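Local coordinates for methyl-accepting chemotaxis protein (Vibrio parahaemolyticus, PDB 4EXO) that probably senses small molecules for chemotaxis through a periplasmic PAS-like Cache domain that holds pyruvic acid in its pocket, at residues 57-62 / 114-119. Numbering follows the deposited sequence.
Sequences DGYFFA and HKPTIN. With PYR (pyruvic acid), chain B.
Asp57 turns its carboxylate onto the turn at 115-119, and both oxygens take a hydrogen bond from Thr117. OD1 accepts from the backbone N of Thr117 at 2.8 Å (N-H...O angle 151°), OD2 from its OG1 at 2.6 Å, each through the syn lone pair. With chi1 at 56°, OG1 of Thr117 sits between its own N and carbonyl carbon, on the side where its amide also meets the carboxylate. Pro116 packs beside this pair of bonds: its CD lies 3.2 Å from Asp57 OD1, and its CG meets CE2 of the Tyr59 ring obliquely at 3.9 Å. The extended Lys115 chain passes Asp57 OD2 with CE at 3.4 Å, while its NZ forms a salt bridge with Asp145. At the far end of the Tyr59 ring, OH donates to OXT of pyruvic acid (2.6 Å), which lies at the ring edge. The same OH accepts from a water, 2.8 Å away, that also bonds His114 ND1. The contact thus ties the approach to strand 61-63 to the hairpin turn between strands 108-115 and 120-131. One bond to each oxygen grips the buried carboxylate and probably favours its ionised form, while Tyr59 OH joins pyruvic acid, through a water, to His114.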
loop_
_atom_site.group_PDB
_atom_site.type_symbol
_atom_site.label_atom_id
_atom_site.label_comp_id
_atom_site.label_asym_id
_atom_site.label_seq_id
_atom_site.Cartn_x
_atom_site.Cartn_y
_atom_site.Cartn_z
ATOM N N ASP A 57 -9.450 -7.897 -4.624
ATOM C CA ASP A 57 -8.743 -9.188 -4.553
ATOM C C ASP A 57 -7.330 -9.058 -3.974
ATOM O O ASP A 57 -6.553 -9.990 -4.060
ATOM C CB ASP A 57 -8.637 -9.779 -5.955
ATOM C CG ASP A 57 -9.993 -10.262 -6.480
ATOM O OD1 ASP A 57 -10.728 -10.896 -5.704
ATOM O OD2 ASP A 57 -10.307 -10.014 -7.660
ATOM N N GLY A 58 -7.013 -7.894 -3.427
ATOM C CA GLY A 58 -5.638 -7.556 -3.043
ATOM C C GLY A 58 -5.536 -7.417 -1.541
ATOM O O GLY A 58 -5.869 -6.362 -1.001
ATOM N N TYR A 59 -5.055 -8.470 -0.855
ATOM C CA TYR A 59 -5.115 -8.551 0.610
ATOM C C TYR A 59 -3.916 -9.318 1.167
ATOM O O TYR A 59 -3.170 -9.959 0.398
ATOM C CB TYR A 59 -6.416 -9.303 1.039
ATOM C CG TYR A 59 -6.434 -10.758 0.553
ATOM C CD1 TYR A 59 -5.883 -11.778 1.334
ATOM C CD2 TYR A 59 -6.958 -11.091 -0.712
ATOM C CE1 TYR A 59 -5.881 -13.132 0.898
ATOM C CE2 TYR A 59 -6.979 -12.438 -1.185
ATOM C CZ TYR A 59 -6.432 -13.451 -0.353
ATOM O OH TYR A 59 -6.432 -14.756 -0.792
ATOM N N PHE A 60 -3.745 -9.255 2.495
ATOM C CA PHE A 60 -2.660 -9.964 3.182
ATOM C C PHE A 60 -3.086 -11.244 3.901
ATOM O O PHE A 60 -4.236 -11.358 4.399
ATOM C CB PHE A 60 -2.019 -9.062 4.236
ATOM C CG PHE A 60 -1.234 -7.936 3.665
ATOM C CD1 PHE A 60 0.056 -8.147 3.175
ATOM C CD2 PHE A 60 -1.777 -6.655 3.632
ATOM C CE1 PHE A 60 0.812 -7.101 2.648
ATOM C CE2 PHE A 60 -1.032 -5.566 3.101
ATOM C CZ PHE A 60 0.266 -5.788 2.592
ATOM N N PHE A 61 -2.127 -12.173 3.982
ATOM C CA PHE A 61 -2.225 -13.357 4.814
ATOM C C PHE A 61 -0.859 -13.521 5.511
ATOM O O PHE A 61 0.152 -12.963 5.054
ATOM C CB PHE A 61 -2.559 -14.610 3.948
ATOM C CG PHE A 61 -1.609 -14.803 2.795
ATOM C CD1 PHE A 61 -0.338 -15.383 3.014
ATOM C CD2 PHE A 61 -1.948 -14.417 1.497
ATOM C CE1 PHE A 61 0.552 -15.559 1.940
ATOM C CE2 PHE A 61 -1.049 -14.573 0.420
ATOM C CZ PHE A 61 0.203 -15.159 0.646
ATOM N N ALA A 62 -0.815 -14.293 6.592
ATOM C CA ALA A 62 0.499 -14.679 7.144
ATOM C C ALA A 62 0.461 -16.058 7.746
ATOM O O ALA A 62 -0.600 -16.485 8.249
ATOM C CB ALA A 62 1.009 -13.629 8.173
ATOM N N HIS A 114 -8.526 -19.357 -3.608
ATOM C CA HIS A 114 -9.788 -18.607 -3.618
ATOM C C HIS A 114 -9.523 -17.158 -4.072
ATOM O O HIS A 114 -8.623 -16.485 -3.570
ATOM C CB HIS A 114 -10.369 -18.611 -2.211
ATOM C CG HIS A 114 -11.551 -17.700 -2.025
ATOM N ND1 HIS A 114 -11.432 -16.421 -1.523
ATOM C CD2 HIS A 114 -12.876 -17.918 -2.195
ATOM C CE1 HIS A 114 -12.634 -15.879 -1.414
ATOM N NE2 HIS A 114 -13.531 -16.777 -1.797
ATOM N N LYS A 115 -10.323 -16.686 -5.020
ATOM C CA LYS A 115 -10.256 -15.305 -5.475
ATOM C C LYS A 115 -11.553 -14.582 -5.008
ATOM O O LYS A 115 -12.650 -14.959 -5.437
ATOM C CB LYS A 115 -10.186 -15.294 -7.008
ATOM C CG LYS A 115 -10.160 -13.896 -7.628
ATOM C CD LYS A 115 -9.966 -13.985 -9.157
ATOM C CE LYS A 115 -9.955 -12.600 -9.784
ATOM N NZ LYS A 115 -9.745 -12.631 -11.279
ATOM N N PRO A 116 -11.433 -13.581 -4.113
ATOM C CA PRO A 116 -12.635 -12.967 -3.516
ATOM C C PRO A 116 -13.703 -12.561 -4.516
ATOM O O PRO A 116 -14.893 -12.860 -4.285
ATOM C CB PRO A 116 -12.075 -11.759 -2.755
ATOM C CG PRO A 116 -10.700 -12.308 -2.233
ATOM C CD PRO A 116 -10.183 -13.132 -3.450
ATOM N N THR A 117 -13.330 -11.906 -5.611
ATOM C CA THR A 117 -14.357 -11.322 -6.488
ATOM C C THR A 117 -15.201 -12.355 -7.261
ATOM O O THR A 117 -16.185 -11.969 -7.903
ATOM C CB THR A 117 -13.775 -10.281 -7.487
ATOM O OG1 THR A 117 -12.725 -10.873 -8.270
ATOM C CG2 THR A 117 -13.251 -9.016 -6.752
ATOM N N ILE A 118 -14.806 -13.635 -7.253
ATOM C CA ILE A 118 -15.605 -14.705 -7.900
ATOM C C ILE A 118 -15.905 -15.866 -6.955
ATOM O O ILE A 118 -16.557 -16.848 -7.343
ATOM C CB ILE A 118 -14.933 -15.272 -9.201
ATOM C CG1 ILE A 118 -13.542 -15.887 -8.889
ATOM C CG2 ILE A 118 -14.848 -14.176 -10.273
ATOM C CD1 ILE A 118 -12.859 -16.631 -10.130
ATOM N N ASN A 119 -15.437 -15.755 -5.713
ATOM C CA ASN A 119 -15.608 -16.823 -4.735
ATOM C C ASN A 119 -15.326 -18.223 -5.319
ATOM O O ASN A 119 -16.156 -19.151 -5.184
ATOM C CB ASN A 119 -17.037 -16.782 -4.087
ATOM C CG ASN A 119 -17.151 -17.701 -2.878
ATOM O OD1 ASN A 119 -16.140 -17.999 -2.210
ATOM N ND2 ASN A 119 -18.367 -18.161 -2.579
HETATM C C PYR B . -3.719 -16.867 0.223
HETATM O O PYR B . -3.323 -16.712 -1.023
HETATM O OXT PYR B . -4.783 -16.208 0.638
HETATM C CA PYR B . -3.031 -17.731 1.107
HETATM O O3 PYR B . -3.488 -17.818 2.301
HETATM C CB PYR B . -1.821 -18.572 0.720
HETATM O O HOH W 1 -8.937 -15.799 -0.268
#